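Local coordinates for SusD superfamily protein (Bacteroides vulgatus, PDB 3MYV) that probably binds polysaccharide at the outer membrane of a gut bacterium, at residues Y200-D205 and R397-L402; L212-I217 and L357-E362; I340-G345 and D381-E386. One frame throughout, in Å; residues are numbered along the deposited sequence. Where two conformers were deposited one is given.

How the interactions relate
All three contacts lie in the helical, TPR-related part of the SusD fold, and the touching residues are buried or, for Tyr359, partly so. Interaction 1 is nearest the middle of the chain, about 11 Å from its centre, and combines a direct packing contact with a water bridge. Interaction 3, about 11 Å from interaction 1 between centres, is apolar across the interface, with a buried glutamate carboxylate alongside, held by outside charges. Interaction 2 lies farthest out, about 19 Å from the chain centre, and has the one direct hydrogen bond between paired segments. Helices 189-202 and 206-223 follow each other, as do 334-348, 350-367 and 380-391; Tyr359 CD2 meets Ala341 CB at 3.6 Å.

Interaction 1: Y200-D205 and R397-L402; sequences YLYHDD and RFFDLL
Tyr202 reaches from the last helical turn of 200-205 to Phe399 and Asp400, joining helix 189-202 of the TPR-like helical region of this SusD-family protein to helix 397-403. With CG beside its backbone N (chi1 -85°), Tyr202 sends its phenol over to the Phe399 side chain, which it meets at a slant, Tyr202 OH standing 3.2 Å from Phe399 CB. Against Asp400 the phenol runs roughly at a right angle, ring and carboxylate planes being 61° apart. Tyr202 OH and Asp400 OD1 are 3.8 Å from each other, and one water joins them, lying in the phenol plane at the ring edge. Asp400 is also held by salt bridges from Arg403 to OD1 and from Arg387 to OD2, and Arg403 makes a cation-pi contact with the Tyr202 ring. A phenylalanine in place of Tyr202 would probably leave the water without its phenolic partner and Asp400 without this link to helix 189-202. The helix ends in a Schellman motif: Asp204 has positive phi, Asp205 N bonds to Tyr200 O and Asp204 N to Leu201 O. Within the same turn, His203 ND1 donates to Asp205 OD2 at 2.7 Å, the acceptor only 1° out of the imidazole plane.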
loop_
_atom_site.group_PDB
_atom_site.type_symbol
_atom_site.label_atom_id
_atom_site.label_comp_id
_atom_site.label_asym_id
_atom_site.label_seq_id
_atom_site.Cartn_x
_atom_site.Cartn_y
_atom_site.Cartn_z
ATOM N N TYR A 200 -2.533 -12.650 2.623
ATOM C CA TYR A 200 -2.188 -13.914 3.308
ATOM C C TYR A 200 -1.051 -13.674 4.313
ATOM O O TYR A 200 -1.119 -14.100 5.467
ATOM C CB TYR A 200 -1.729 -14.990 2.324
ATOM C CG TYR A 200 -2.785 -15.721 1.526
ATOM C CD1 TYR A 200 -4.012 -16.093 2.079
ATOM C CD2 TYR A 200 -2.534 -16.064 0.189
ATOM C CE1 TYR A 200 -4.954 -16.794 1.317
ATOM C CE2 TYR A 200 -3.444 -16.731 -0.551
ATOM C CZ TYR A 200 -4.658 -17.101 0.004
ATOM O OH TYR A 200 -5.558 -17.774 -0.799
ATOM N N LEU A 201 -0.038 -12.931 3.899
ATOM C CA LEU A 201 1.133 -12.644 4.752
ATOM C C LEU A 201 0.758 -11.832 5.980
ATOM O O LEU A 201 1.140 -12.174 7.116
ATOM C CB LEU A 201 2.224 -11.914 3.928
ATOM C CG LEU A 201 3.581 -11.671 4.599
ATOM C CD1 LEU A 201 4.353 -12.987 4.661
ATOM C CD2 LEU A 201 4.427 -10.567 3.884
ATOM N N TYR A 202 -0.019 -10.772 5.765
ATOM C CA TYR A 202 -0.547 -9.982 6.859
ATOM C C TYR A 202 -1.419 -10.817 7.808
ATOM O O TYR A 202 -1.506 -10.512 8.988
ATOM C CB TYR A 202 -1.370 -8.813 6.353
ATOM C CG TYR A 202 -0.613 -7.543 5.987
ATOM C CD1 TYR A 202 0.320 -7.527 4.960
ATOM C CD2 TYR A 202 -0.895 -6.350 6.633
ATOM C CE1 TYR A 202 0.977 -6.364 4.616
ATOM C CE2 TYR A 202 -0.268 -5.175 6.274
ATOM C CZ TYR A 202 0.662 -5.192 5.270
ATOM O OH TYR A 202 1.303 -4.036 4.940
ATOM N N HIS A 203 -2.078 -11.843 7.262
ATOM C CA HIS A 203 -2.931 -12.745 8.031
ATOM C C HIS A 203 -2.179 -13.921 8.706
ATOM O O HIS A 203 -2.800 -14.766 9.368
ATOM C CB HIS A 203 -4.042 -13.269 7.122
ATOM C CG HIS A 203 -5.218 -13.850 7.858
ATOM N ND1 HIS A 203 -5.676 -15.135 7.630
ATOM C CD2 HIS A 203 -6.039 -13.316 8.792
ATOM C CE1 HIS A 203 -6.723 -15.365 8.409
ATOM N NE2 HIS A 203 -6.968 -14.275 9.121
ATOM N N ASP A 204 -0.848 -13.937 8.600
ATOM C CA ASP A 204 0.011 -15.027 9.115
ATOM C C ASP A 204 -0.212 -16.373 8.422
ATOM O O ASP A 204 0.148 -17.424 8.972
ATOM C CB ASP A 204 -0.156 -15.207 10.650
ATOM C CG ASP A 204 1.178 -15.219 11.410
ATOM O OD1 ASP A 204 2.271 -15.190 10.798
ATOM O OD2 ASP A 204 1.133 -15.248 12.657
ATOM N N ASP A 205 -0.797 -16.369 7.229
ATOM C CA ASP A 205 -0.970 -17.588 6.453
ATOM C C ASP A 205 0.311 -17.731 5.610
ATOM O O ASP A 205 0.295 -17.582 4.398
ATOM C CB ASP A 205 -2.190 -17.511 5.528
ATOM C CG ASP A 205 -3.513 -17.439 6.255
ATOM O OD1 ASP A 205 -3.731 -18.150 7.273
ATOM O OD2 ASP A 205 -4.365 -16.658 5.764
ATOM N N ARG A 397 6.494 0.630 5.034
ATOM C CA ARG A 397 7.379 0.469 6.195
ATOM C C ARG A 397 6.687 0.401 7.548
ATOM O O ARG A 397 6.979 -0.510 8.357
ATOM C CB ARG A 397 8.474 1.549 6.216
ATOM C CG ARG A 397 9.519 1.375 7.325
ATOM C CD ARG A 397 10.412 0.119 7.146
ATOM N NE ARG A 397 11.539 0.157 8.077
ATOM C CZ ARG A 397 12.276 -0.887 8.459
ATOM N NH1 ARG A 397 12.018 -2.090 8.016
ATOM N NH2 ARG A 397 13.285 -0.704 9.303
ATOM N N PHE A 398 5.803 1.360 7.828
ATOM C CA PHE A 398 5.063 1.321 9.074
ATOM C C PHE A 398 4.357 -0.007 9.288
ATOM O O PHE A 398 4.491 -0.607 10.347
ATOM C CB PHE A 398 4.077 2.507 9.183
ATOM C CG PHE A 398 3.082 2.415 10.319
ATOM C CD1 PHE A 398 3.462 2.644 11.644
ATOM C CD2 PHE A 398 1.725 2.186 10.049
ATOM C CE1 PHE A 398 2.523 2.593 12.664
ATOM C CE2 PHE A 398 0.799 2.151 11.064
ATOM C CZ PHE A 398 1.202 2.348 12.377
ATOM N N PHE A 399 3.604 -0.451 8.284
ATOM C CA PHE A 399 2.805 -1.667 8.385
ATOM C C PHE A 399 3.686 -2.911 8.521
ATOM O O PHE A 399 3.387 -3.819 9.306
ATOM C CB PHE A 399 1.914 -1.827 7.156
ATOM C CG PHE A 399 0.887 -0.755 6.987
ATOM C CD1 PHE A 399 -0.081 -0.546 7.948
ATOM C CD2 PHE A 399 0.882 0.034 5.842
ATOM C CE1 PHE A 399 -1.060 0.431 7.763
ATOM C CE2 PHE A 399 -0.082 1.008 5.664
ATOM C CZ PHE A 399 -1.048 1.199 6.613
ATOM N N ASP A 400 4.809 -2.918 7.811
ATOM C CA ASP A 400 5.699 -4.090 7.818
ATOM C C ASP A 400 6.384 -4.277 9.175
ATOM O O ASP A 400 6.548 -5.394 9.640
ATOM C CB ASP A 400 6.740 -4.003 6.698
ATOM C CG ASP A 400 6.140 -4.269 5.305
ATOM O OD1 ASP A 400 5.050 -4.871 5.175
ATOM O OD2 ASP A 400 6.771 -3.871 4.326
ATOM N N LEU A 401 6.772 -3.181 9.811
ATOM C CA LEU A 401 7.375 -3.280 11.129
ATOM C C LEU A 401 6.310 -3.666 12.160
ATOM O O LEU A 401 6.503 -4.607 12.974
ATOM C CB LEU A 401 8.087 -1.985 11.503
ATOM C CG LEU A 401 9.428 -1.779 10.776
ATOM C CD1 LEU A 401 9.935 -0.365 10.987
ATOM C CD2 LEU A 401 10.486 -2.823 11.230
ATOM N N LEU A 402 5.168 -2.986 12.110
ATOM C CA LEU A 402 4.181 -3.173 13.179
ATOM C C LEU A 402 3.566 -4.574 13.127
ATOM O O LEU A 402 3.394 -5.185 14.165
ATOM C CB LEU A 402 3.110 -2.077 13.189
ATOM C CG LEU A 402 3.074 -1.424 14.572
ATOM C CD1 LEU A 402 4.450 -0.908 14.924
ATOM C CD2 LEU A 402 2.052 -0.307 14.685
HETATM O O HOH W 1 3.424 -4.511 3.099
#

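Interaction 2: L212-I217 and L357-E362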
loop_
_atom_site.group_PDB
_atom_site.type_symbol
_atom_site.label_atom_id
_atom_site.label_comp_id
_atom_site.label_asym_id
_atom_site.label_seq_id
_atom_site.Cartn_x
_atom_site.Cartn_y
_atom_site.Cartn_z
ATOM N N LEU A 212 1.524 -18.934 -3.123
ATOM C CA LEU A 212 0.945 -18.015 -4.099
ATOM C C LEU A 212 2.012 -17.111 -4.693
ATOM O O LEU A 212 2.054 -16.907 -5.924
ATOM C CB LEU A 212 -0.190 -17.177 -3.477
ATOM C CG LEU A 212 -0.893 -16.182 -4.428
ATOM C CD1 LEU A 212 -1.341 -16.836 -5.742
ATOM C CD2 LEU A 212 -2.096 -15.546 -3.755
ATOM N N ALA A 213 2.870 -16.555 -3.839
ATOM C CA ALA A 213 3.911 -15.612 -4.316
ATOM C C ALA A 213 4.852 -16.346 -5.262
ATOM O O ALA A 213 5.209 -15.844 -6.323
ATOM C CB ALA A 213 4.712 -14.997 -3.140
ATOM N N ASP A 214 5.216 -17.562 -4.881
ATOM C CA ASP A 214 6.074 -18.419 -5.712
ATOM C C ASP A 214 5.439 -18.690 -7.080
ATOM O O ASP A 214 6.109 -18.590 -8.115
ATOM C CB ASP A 214 6.342 -19.731 -4.955
ATOM C CG ASP A 214 7.173 -20.727 -5.769
ATOM O OD1 ASP A 214 8.357 -20.461 -6.054
ATOM O OD2 ASP A 214 6.602 -21.759 -6.122
ATOM N N GLN A 215 4.147 -19.045 -7.105
ATOM C CA GLN A 215 3.521 -19.419 -8.370
ATOM C C GLN A 215 3.334 -18.199 -9.247
ATOM O O GLN A 215 3.430 -18.295 -10.476
ATOM C CB GLN A 215 2.165 -20.109 -8.156
ATOM C CG GLN A 215 1.610 -20.733 -9.448
ATOM C CD GLN A 215 2.536 -21.795 -10.020
ATOM O OE1 GLN A 215 2.861 -22.774 -9.345
ATOM N NE2 GLN A 215 2.972 -21.605 -11.255
ATOM N N LEU A 216 3.047 -17.056 -8.618
ATOM C CA LEU A 216 2.849 -15.797 -9.335
ATOM C C LEU A 216 4.149 -15.378 -10.016
ATOM O O LEU A 216 4.143 -14.912 -11.172
ATOM C CB LEU A 216 2.351 -14.706 -8.344
ATOM C CG LEU A 216 2.045 -13.308 -8.885
ATOM C CD1 LEU A 216 1.034 -13.383 -9.999
ATOM C CD2 LEU A 216 1.524 -12.366 -7.754
ATOM N N ILE A 217 5.270 -15.523 -9.313
ATOM C CA ILE A 217 6.582 -15.220 -9.897
ATOM C C ILE A 217 6.868 -16.156 -11.065
ATOM O O ILE A 217 7.328 -15.718 -12.132
ATOM C CB ILE A 217 7.707 -15.323 -8.854
ATOM C CG1 ILE A 217 7.584 -14.199 -7.807
ATOM C CG2 ILE A 217 9.062 -15.247 -9.490
ATOM C CD1 ILE A 217 8.357 -14.505 -6.539
ATOM N N LEU A 357 15.075 -17.713 0.074
ATOM C CA LEU A 357 16.412 -17.115 0.051
ATOM C C LEU A 357 16.818 -16.793 -1.392
ATOM O O LEU A 357 17.452 -15.781 -1.651
ATOM C CB LEU A 357 17.421 -18.065 0.678
ATOM C CG LEU A 357 18.865 -17.572 0.863
ATOM C CD1 LEU A 357 18.878 -16.196 1.565
ATOM C CD2 LEU A 357 19.676 -18.607 1.627
ATOM N N GLY A 358 16.468 -17.680 -2.320
ATOM C CA GLY A 358 16.743 -17.469 -3.742
ATOM C C GLY A 358 16.067 -16.180 -4.216
ATOM O O GLY A 358 16.687 -15.318 -4.857
ATOM N N TYR A 359 14.803 -16.029 -3.864
ATOM C CA TYR A 359 14.061 -14.814 -4.206
ATOM C C TYR A 359 14.615 -13.557 -3.526
ATOM O O TYR A 359 14.703 -12.488 -4.157
ATOM C CB TYR A 359 12.575 -15.003 -3.902
ATOM C CG TYR A 359 11.884 -15.995 -4.799
ATOM C CD1 TYR A 359 12.049 -15.951 -6.181
ATOM C CD2 TYR A 359 11.014 -16.941 -4.286
ATOM C CE1 TYR A 359 11.403 -16.845 -6.996
ATOM C CE2 TYR A 359 10.371 -17.828 -5.085
ATOM C CZ TYR A 359 10.542 -17.778 -6.444
ATOM O OH TYR A 359 9.881 -18.668 -7.267
ATOM N N LEU A 360 15.003 -13.683 -2.255
ATOM C CA LEU A 360 15.596 -12.565 -1.537
ATOM C C LEU A 360 16.833 -12.111 -2.301
ATOM O O LEU A 360 16.958 -10.938 -2.564
ATOM C CB LEU A 360 15.931 -12.933 -0.091
ATOM C CG LEU A 360 16.602 -11.820 0.736
ATOM C CD1 LEU A 360 15.640 -10.553 0.839
ATOM C CD2 LEU A 360 17.042 -12.352 2.053
ATOM N N ASN A 361 17.711 -13.055 -2.676
ATOM C CA ASN A 361 18.952 -12.734 -3.383
ATOM C C ASN A 361 18.721 -12.089 -4.721
ATOM O O ASN A 361 19.496 -11.237 -5.146
ATOM C CB ASN A 361 19.879 -13.946 -3.534
ATOM C CG ASN A 361 20.753 -14.125 -2.320
ATOM O OD1 ASN A 361 21.801 -13.488 -2.213
ATOM N ND2 ASN A 361 20.304 -14.944 -1.361
ATOM N N GLU A 362 17.663 -12.494 -5.409
ATOM C CA GLU A 362 17.348 -11.831 -6.679
ATOM C C GLU A 362 17.170 -10.335 -6.507
ATOM O O GLU A 362 17.649 -9.538 -7.343
ATOM C CB GLU A 362 16.101 -12.409 -7.296
ATOM C CG GLU A 362 15.980 -12.058 -8.751
ATOM C CD GLU A 362 16.746 -13.007 -9.632
ATOM O OE1 GLU A 362 16.603 -14.228 -9.414
ATOM O OE2 GLU A 362 17.455 -12.531 -10.552
#
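The Tyr359 ring carries Ile217 on one face and the Asp214 carboxylate at its edge. Ile217 CD1 stands 3.8 Å from the ring centroid and only 9° off the ring normal, a CH-pi contact centred on the ring rather than on its rim. The second branch of the isoleucine, CG2, lies on the same side of the ring plane but outward of the CE1 rim, 3.8 Å from Tyr359 CE1. At the hydroxyl end, Asp214 OD1 lies in the ring plane and accepts a short hydrogen bond of 2.6 Å from Tyr359 OH. The phenol comes to the anti side of OD1, 31° out of the carboxylate plane, and the two planar groups are strongly turned against each other. Asp214 gets there with CG opposite its backbone N (chi1 177°), which carries the carboxylate out from helix 206-223 toward the phenol. In this helical part of the SusD fold, whose family belongs to the TPR clan, Tyr359 thus bridges helix 350-367 to helix 206-223; the CA atoms of Asp214 and Tyr359 are 8.9 Å apart, and the gap is crossed by side chains. Helix 334-348 packs against both partners: Tyr338 touches Ile217 and meets the Tyr359 ring with planes nearly perpendicular, and Ala341 also touches Tyr359. The other carboxylate oxygen, Asp214 OD2, forms a salt bridge with Lys218 one turn on, so the aspartate is gripped through both oxygens and its rotation is restrained. Further along helix 350-367, Asn361 ND2 donates to Leu357 O at 3.0 Å. That carbonyl also receives Asn361 N, the two donors approaching from opposite faces of its plane.

Interaction 3: I340-G345 and D381-E386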
loop_
_atom_site.group_PDB
_atom_site.type_symbol
_atom_site.label_atom_id
_atom_site.label_comp_id
_atom_site.label_asym_id
_atom_site.label_seq_id
_atom_site.Cartn_x
_atom_site.Cartn_y
_atom_site.Cartn_z
ATOM N N ILE A 340 7.596 -10.883 -0.461
ATOM C CA ILE A 340 6.591 -11.709 0.250
ATOM C C ILE A 340 7.054 -13.190 0.305
ATOM O O ILE A 340 7.019 -13.837 1.359
ATOM C CB ILE A 340 5.186 -11.601 -0.413
ATOM C CG1 ILE A 340 4.628 -10.162 -0.258
ATOM C CG2 ILE A 340 4.244 -12.713 0.158
ATOM C CD1 ILE A 340 3.397 -9.832 -1.121
ATOM N N ALA A 341 7.491 -13.723 -0.821
ATOM C CA ALA A 341 8.019 -15.091 -0.825
ATOM C C ALA A 341 9.221 -15.238 0.140
ATOM O O ALA A 341 9.323 -16.228 0.887
ATOM C CB ALA A 341 8.428 -15.499 -2.247
ATOM N N ALA A 342 10.112 -14.247 0.120
ATOM C CA ALA A 342 11.294 -14.233 0.986
ATOM C C ALA A 342 10.897 -14.197 2.447
ATOM O O ALA A 342 11.465 -14.940 3.268
ATOM C CB ALA A 342 12.237 -13.021 0.635
ATOM N N GLU A 343 9.926 -13.353 2.786
ATOM C CA GLU A 343 9.507 -13.239 4.202
ATOM C C GLU A 343 8.797 -14.502 4.707
ATOM O O GLU A 343 9.087 -15.026 5.797
ATOM C CB GLU A 343 8.655 -11.995 4.416
ATOM C CG GLU A 343 8.300 -11.783 5.845
ATOM C CD GLU A 343 7.471 -10.547 6.121
ATOM O OE1 GLU A 343 7.455 -9.614 5.313
ATOM O OE2 GLU A 343 6.818 -10.510 7.188
ATOM N N ALA A 344 7.850 -14.987 3.924
ATOM C CA ALA A 344 7.066 -16.148 4.296
ATOM C C ALA A 344 7.972 -17.389 4.332
ATOM O O ALA A 344 7.880 -18.211 5.253
ATOM C CB ALA A 344 5.888 -16.332 3.298
ATOM N N GLY A 345 8.864 -17.508 3.356
ATOM C CA GLY A 345 9.848 -18.615 3.323
ATOM C C GLY A 345 10.724 -18.632 4.574
ATOM O O GLY A 345 10.965 -19.668 5.174
ATOM N N ASP A 381 14.652 -10.014 10.194
ATOM C CA ASP A 381 15.157 -8.630 10.159
ATOM C C ASP A 381 15.864 -8.319 8.840
ATOM O O ASP A 381 15.756 -7.219 8.308
ATOM C CB ASP A 381 16.104 -8.330 11.334
ATOM C CG ASP A 381 15.367 -8.110 12.650
ATOM O OD1 ASP A 381 14.143 -7.959 12.648
ATOM O OD2 ASP A 381 16.022 -8.129 13.709
ATOM N N ARG A 382 16.578 -9.296 8.303
ATOM C CA ARG A 382 17.272 -9.105 7.051
ATOM C C ARG A 382 16.290 -8.910 5.904
ATOM O O ARG A 382 16.531 -8.102 5.010
ATOM C CB ARG A 382 18.235 -10.276 6.741
ATOM C CG ARG A 382 19.029 -10.082 5.466
ATOM C CD ARG A 382 19.938 -8.832 5.542
ATOM N NE ARG A 382 20.666 -8.547 4.298
ATOM C CZ ARG A 382 20.191 -7.892 3.241
ATOM N NH1 ARG A 382 18.937 -7.449 3.197
ATOM N NH2 ARG A 382 20.982 -7.691 2.184
ATOM N N VAL A 383 15.192 -9.645 5.918
ATOM C CA VAL A 383 14.169 -9.473 4.881
ATOM C C VAL A 383 13.466 -8.121 5.081
ATOM O O VAL A 383 13.212 -7.400 4.125
ATOM C CB VAL A 383 13.131 -10.603 4.882
ATOM C CG1 VAL A 383 12.069 -10.367 3.794
ATOM C CG2 VAL A 383 13.832 -11.977 4.696
ATOM N N LEU A 384 13.219 -7.734 6.330
ATOM C CA LEU A 384 12.568 -6.440 6.564
ATOM C C LEU A 384 13.490 -5.291 6.174
ATOM O O LEU A 384 12.989 -4.290 5.653
ATOM C CB LEU A 384 12.095 -6.263 7.997
ATOM C CG LEU A 384 11.072 -7.317 8.486
ATOM C CD1 LEU A 384 10.753 -7.110 9.969
ATOM C CD2 LEU A 384 9.816 -7.275 7.679
ATOM N N ASP A 385 14.801 -5.423 6.411
ATOM C CA ASP A 385 15.778 -4.425 5.932
ATOM C C ASP A 385 15.754 -4.344 4.402
ATOM O O ASP A 385 15.889 -3.268 3.847
ATOM C CB ASP A 385 17.210 -4.740 6.389
ATOM C CG ASP A 385 17.431 -4.513 7.882
ATOM O OD1 ASP A 385 16.641 -3.804 8.541
ATOM O OD2 ASP A 385 18.440 -5.028 8.384
ATOM N N GLU A 386 15.556 -5.473 3.724
ATOM C CA GLU A 386 15.460 -5.447 2.254
ATOM C C GLU A 386 14.198 -4.712 1.805
ATOM O O GLU A 386 14.237 -3.911 0.857
ATOM C CB GLU A 386 15.553 -6.841 1.634
ATOM C CG GLU A 386 15.968 -6.831 0.151
ATOM C CD GLU A 386 17.315 -6.168 -0.099
ATOM O OE1 GLU A 386 18.169 -6.149 0.816
ATOM O OE2 GLU A 386 17.533 -5.697 -1.218
#
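Val383 points at helix 334-348 and meets Ala342 and Glu343 with its two methyls. CG1 packs 3.8 Å from Glu343 CB and 4.1 Å from Ala342 CB, while CG2 comes within 4.1 Å of Ala342 O. Having CG1 opposite the backbone N (chi1 179°) directs that methyl between the two neighbouring residues. To one side, Leu384 CD2 approaches Glu343 OE1 at 4.1 Å, a van der Waals contact where the two side chains slant past each other. The backbones come close here, since the CA atoms of Glu343 and Val383 are 6.0 Å apart. The segments pack as an antiparallel helix pair in the TPR-related helical region of this SusD-family protein: their axes approach to 9.6 Å at a signed crossing angle of -165°. Helix 350-367 lies between the two in sequence and contacts both, with Leu360 touching Ala342 and Val364 touching Arg382 and Glu386. The buried Glu343 carboxylate is held by Arg387 at OE1 and by Arg403 and Lys347 at OE2, which would be expected to stabilise its charge; Tyr378 OH donates to Ala342 O. On helix 380-391, Arg382 NH1 forms a salt bridge of 2.8 Å to the anti lone pair of Glu386 OE1, while Arg295 engages Glu386 OE2.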